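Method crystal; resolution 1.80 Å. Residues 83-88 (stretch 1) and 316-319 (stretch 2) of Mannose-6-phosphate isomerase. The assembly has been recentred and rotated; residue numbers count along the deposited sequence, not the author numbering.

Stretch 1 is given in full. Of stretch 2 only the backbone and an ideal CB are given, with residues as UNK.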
ATOM      1  N   PHE A  83      -4.541  -6.287 -13.014  1.00 16.70           N
ATOM      2  CA  PHE A  83      -3.939  -6.841 -11.784  1.00 14.84           C
ATOM      3  C   PHE A  83      -4.709  -6.008 -10.737  1.00 14.78           C
ATOM      4  O   PHE A  83      -4.799  -4.790 -10.843  1.00 15.96           O
ATOM      5  CB  PHE A  83      -2.450  -6.524 -11.770  1.00 13.26           C
ATOM      6  CG  PHE A  83      -1.743  -6.988 -10.525  1.00 16.72           C
ATOM      7  CD1 PHE A  83      -1.332  -8.326 -10.393  1.00 16.27           C
ATOM      8  CD2 PHE A  83      -1.473  -6.088  -9.491  1.00 13.94           C
ATOM      9  CE1 PHE A  83      -0.651  -8.753  -9.243  1.00 14.53           C
ATOM     10  CE2 PHE A  83      -0.797  -6.501  -8.340  1.00 12.99           C
ATOM     11  CZ  PHE A  83      -0.383  -7.840  -8.219  1.00 15.71           C
ATOM     12  N   PRO A  84      -5.237  -6.656  -9.686  1.00 14.97           N
ATOM     13  CA  PRO A  84      -6.036  -5.951  -8.687  1.00 14.49           C
ATOM     14  C   PRO A  84      -5.500  -5.035  -7.617  1.00 11.53           C
ATOM     15  O   PRO A  84      -6.252  -4.190  -7.100  1.00 13.36           O
ATOM     16  CB  PRO A  84      -6.861  -7.089  -8.079  1.00 14.78           C
ATOM     17  CG  PRO A  84      -5.876  -8.202  -8.020  1.00 15.87           C
ATOM     18  CD  PRO A  84      -5.167  -8.102  -9.399  1.00 14.99           C
ATOM     19  N   LEU A  85      -4.234  -5.196  -7.272  1.00 13.60           N
ATOM     20  CA  LEU A  85      -3.680  -4.419  -6.190  1.00 12.08           C
ATOM     21  C   LEU A  85      -2.514  -3.512  -6.550  1.00 14.27           C
ATOM     22  O   LEU A  85      -1.993  -3.546  -7.665  1.00 14.63           O
ATOM     23  CB  LEU A  85      -3.264  -5.397  -5.074  1.00 12.89           C
ATOM     24  CG  LEU A  85      -4.377  -6.302  -4.499  1.00 14.49           C
ATOM     25  CD1 LEU A  85      -3.776  -7.312  -3.517  1.00 18.66           C
ATOM     26  CD2 LEU A  85      -5.429  -5.455  -3.787  1.00 11.92           C
ATOM     27  N   LEU A  86      -2.100  -2.719  -5.562  1.00 13.54           N
ATOM     28  CA  LEU A  86      -0.981  -1.812  -5.700  1.00 14.94           C
ATOM     29  C   LEU A  86      -0.353  -1.689  -4.323  1.00 14.88           C
ATOM     30  O   LEU A  86      -1.051  -1.425  -3.346  1.00 12.82           O
ATOM     31  CB  LEU A  86      -1.464  -0.459  -6.212  1.00 14.94           C
ATOM     32  CG  LEU A  86      -0.530   0.751  -6.105  1.00 15.12           C
ATOM     33  CD1 LEU A  86       0.740   0.513  -6.928  1.00 14.72           C
ATOM     34  CD2 LEU A  86      -1.304   1.985  -6.635  1.00 14.93           C
ATOM     35  N   THR A  87       0.959  -1.922  -4.240  1.00 12.23           N
ATOM     36  CA  THR A  87       1.654  -1.849  -2.964  1.00 13.64           C
ATOM     37  C   THR A  87       2.712  -0.766  -3.032  1.00 14.63           C
ATOM     38  O   THR A  87       3.520  -0.735  -3.966  1.00 12.89           O
ATOM     39  CB  THR A  87       2.351  -3.179  -2.638  1.00 11.05           C
ATOM     40  OG1 THR A  87       1.387  -4.243  -2.659  1.00 15.56           O
ATOM     41  CG2 THR A  87       3.014  -3.120  -1.278  1.00 13.86           C
ATOM     42  N   LYS A  88       2.729   0.083  -2.014  1.00 12.52           N
ATOM     43  CA  LYS A  88       3.701   1.170  -1.942  1.00 14.16           C
ATOM     44  C   LYS A  88       4.384   1.270  -0.593  1.00 13.79           C
ATOM     45  O   LYS A  88       3.854   0.802   0.428  1.00 13.94           O
ATOM     46  CB  LYS A  88       3.009   2.519  -2.131  1.00 14.69           C
ATOM     47  CG  LYS A  88       2.229   2.687  -3.420  1.00 15.17           C
ATOM     48  CD  LYS A  88       1.523   4.059  -3.362  1.00 13.08           C
ATOM     49  CE  LYS A  88       0.553   4.272  -4.522  1.00 15.56           C
ATOM     50  NZ  LYS A  88      -0.020   5.647  -4.408  1.00 16.92           N
ATOM     51  N   UNK A 316       3.048  -9.342   3.465  1.00 11.29           N
ATOM     52  CA  UNK A 316       2.567 -10.114   2.325  1.00 11.97           C
ATOM     53  C   UNK A 316       1.066  -9.937   2.159  1.00 12.27           C
ATOM     54  O   UNK A 316       0.323  -9.768   3.149  1.00 13.45           O
ATOM     55  CB  UNK A 316       2.912 -11.595   2.492  1.00 11.97           C
ATOM     56  N   UNK A 317       0.614  -9.963   0.904  1.00 12.97           N
ATOM     57  CA  UNK A 317      -0.809  -9.825   0.608  1.00 13.15           C
ATOM     58  C   UNK A 317      -1.240 -10.712  -0.568  1.00 13.03           C
ATOM     59  O   UNK A 317      -0.411 -11.232  -1.325  1.00 12.03           O
ATOM     60  CB  UNK A 317      -1.138  -8.362   0.305  1.00 13.15           C
ATOM     61  N   UNK A 318      -2.542 -10.933  -0.660  1.00 13.50           N
ATOM     62  CA  UNK A 318      -3.099 -11.713  -1.758  1.00 14.64           C
ATOM     63  C   UNK A 318      -4.557 -11.331  -1.860  1.00 15.54           C
ATOM     64  O   UNK A 318      -5.082 -10.635  -0.978  1.00 15.04           O
ATOM     65  CB  UNK A 318      -2.923 -13.218  -1.546  1.00 14.64           C
ATOM     66  N   UNK A 319      -5.226 -11.750  -2.928  1.00 16.81           N
ATOM     67  CA  UNK A 319      -6.625 -11.373  -3.050  1.00 23.13           C
ATOM     68  C   UNK A 319      -7.550 -12.308  -2.305  1.00 28.17           C
ATOM     69  O   UNK A 319      -7.128 -13.450  -2.014  1.00 30.13           O
ATOM     70  OXT UNK A 319      -8.682 -11.867  -2.011  1.00 34.51           O
ATOM     71  CB  UNK A 319      -7.027 -11.325  -4.525  1.00 23.13           C
TER

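Two strands run nearly antiparallel here, at 168°, but their axes approach no closer than 9.4 Å. That spacing is too wide for backbone pairing, and no hydrogen bond crosses directly, so side chains do most of the joining. From stretch 1, the residues that reach across are Pro84, Leu85 and Thr87, while Leu86 points its side chain out of reach.

Position 316 has extended backbone angles, -127/147, and nothing of stretch 1 lies within 5.5 Å of its ideal CB. Stretch 1 therefore sets no rule here; a beta-branched residue would suit the strand, but many others would do. The deposited residue is Val316, chi1 t, which makes no contact with stretch 1.

Position 317 is different. Its CA-to-CB bond points toward stretch 1, and the ideal CB stands 4.8 Å from Leu85 CD1, with the hydroxyl of Thr87 farther along the strand. The neighbourhood is mixed: a methyl to one side and, a little farther off in another direction, a hydroxyl oxygen. Alanine or valine could answer the leucine, whereas serine, threonine or possibly cysteine could also look to the hydroxyl. The deposited residue is Ser317, with chi1 at 67° (p). Its OG lies 4.2 Å from Leu85 CD1, a loose approach rather than tight packing, and 4.5 Å from Thr87 OG1, too far for a direct hydrogen bond. A water closes the gap, its O 2.8 Å from Thr87 OG1 and 2.9 Å from Ser317 OG. The rule to read is that two short hydroxyl side chains on well-separated strands can be joined by one water, with a leucine methyl 4.2 Å from the serine end of the link, Leu85 CD1 to Ser317 OG.

At position 318 the strand alternation turns CA-to-CB away from stretch 1, and the ideal CB again finds nothing within 5.5 Å. Large or small, polar or apolar, many side chains would be compatible with this contact. What touches stretch 1 is backbone: the carbonyl O lies 4.4 Å from Leu85 CD1. The deposited residue is His318, whose ring serves its own stretch, with ND1 donating a hydrogen bond to the carboxylate of the next residue, at the chain's end; NE2 is bonded elsewhere in the structure.

Position 319 carries OXT, so it closes the chain, and its CA-to-CB bond points toward stretch 1 once more. The ideal CB is 4.8 Å from Pro84 CG and 5.3 Å from Leu85 CD1, which makes an apolar surface with room for one more carbon between. Valine, leucine, isoleucine or methionine would all be reasonable; a charged group would gain nothing from these two neighbours. The deposited residue is Ile319, chi1 p and chi2 t. Its CG2 methyl packs 3.5 Å from Pro84 CG and 4.1 Å from Leu85 CD1, so a single branch meets both apolar partners. Ile319 O accepts the hydrogen bond from His318 ND1, at 2.7 Å, while the side chain packs against stretch 1.

Stretch 2, residues 316-319: VSHI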
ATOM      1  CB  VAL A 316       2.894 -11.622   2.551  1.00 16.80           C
ATOM      2  CG1 VAL A 316       2.402 -12.451   1.386  1.00 19.72           C
ATOM      3  CG2 VAL A 316       4.402 -11.807   2.763  1.00 14.49           C
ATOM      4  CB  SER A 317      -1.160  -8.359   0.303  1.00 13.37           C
ATOM      5  OG  SER A 317      -0.552  -7.899  -0.919  1.00 12.91           O
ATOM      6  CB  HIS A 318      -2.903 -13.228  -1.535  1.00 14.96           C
ATOM      7  CG  HIS A 318      -3.666 -13.792  -0.371  1.00 14.90           C
ATOM      8  ND1 HIS A 318      -5.021 -14.029  -0.416  1.00 17.61           N
ATOM      9  CD2 HIS A 318      -3.250 -14.219   0.849  1.00 18.01           C
ATOM     10  CE1 HIS A 318      -5.410 -14.581   0.724  1.00 18.76           C
ATOM     11  NE2 HIS A 318      -4.354 -14.709   1.507  1.00 17.98           N
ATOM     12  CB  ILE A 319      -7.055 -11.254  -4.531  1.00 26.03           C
ATOM     13  CG1 ILE A 319      -6.615 -12.486  -5.323  1.00 30.16           C
ATOM     14  CG2 ILE A 319      -6.429 -10.012  -5.133  1.00 28.94           C
ATOM     15  CD1 ILE A 319      -6.755 -12.315  -6.825  1.00 34.73           C
TER
HETATM   16  O   HOH W   1       1.067  -5.622  -0.295  1.00 11.45           O
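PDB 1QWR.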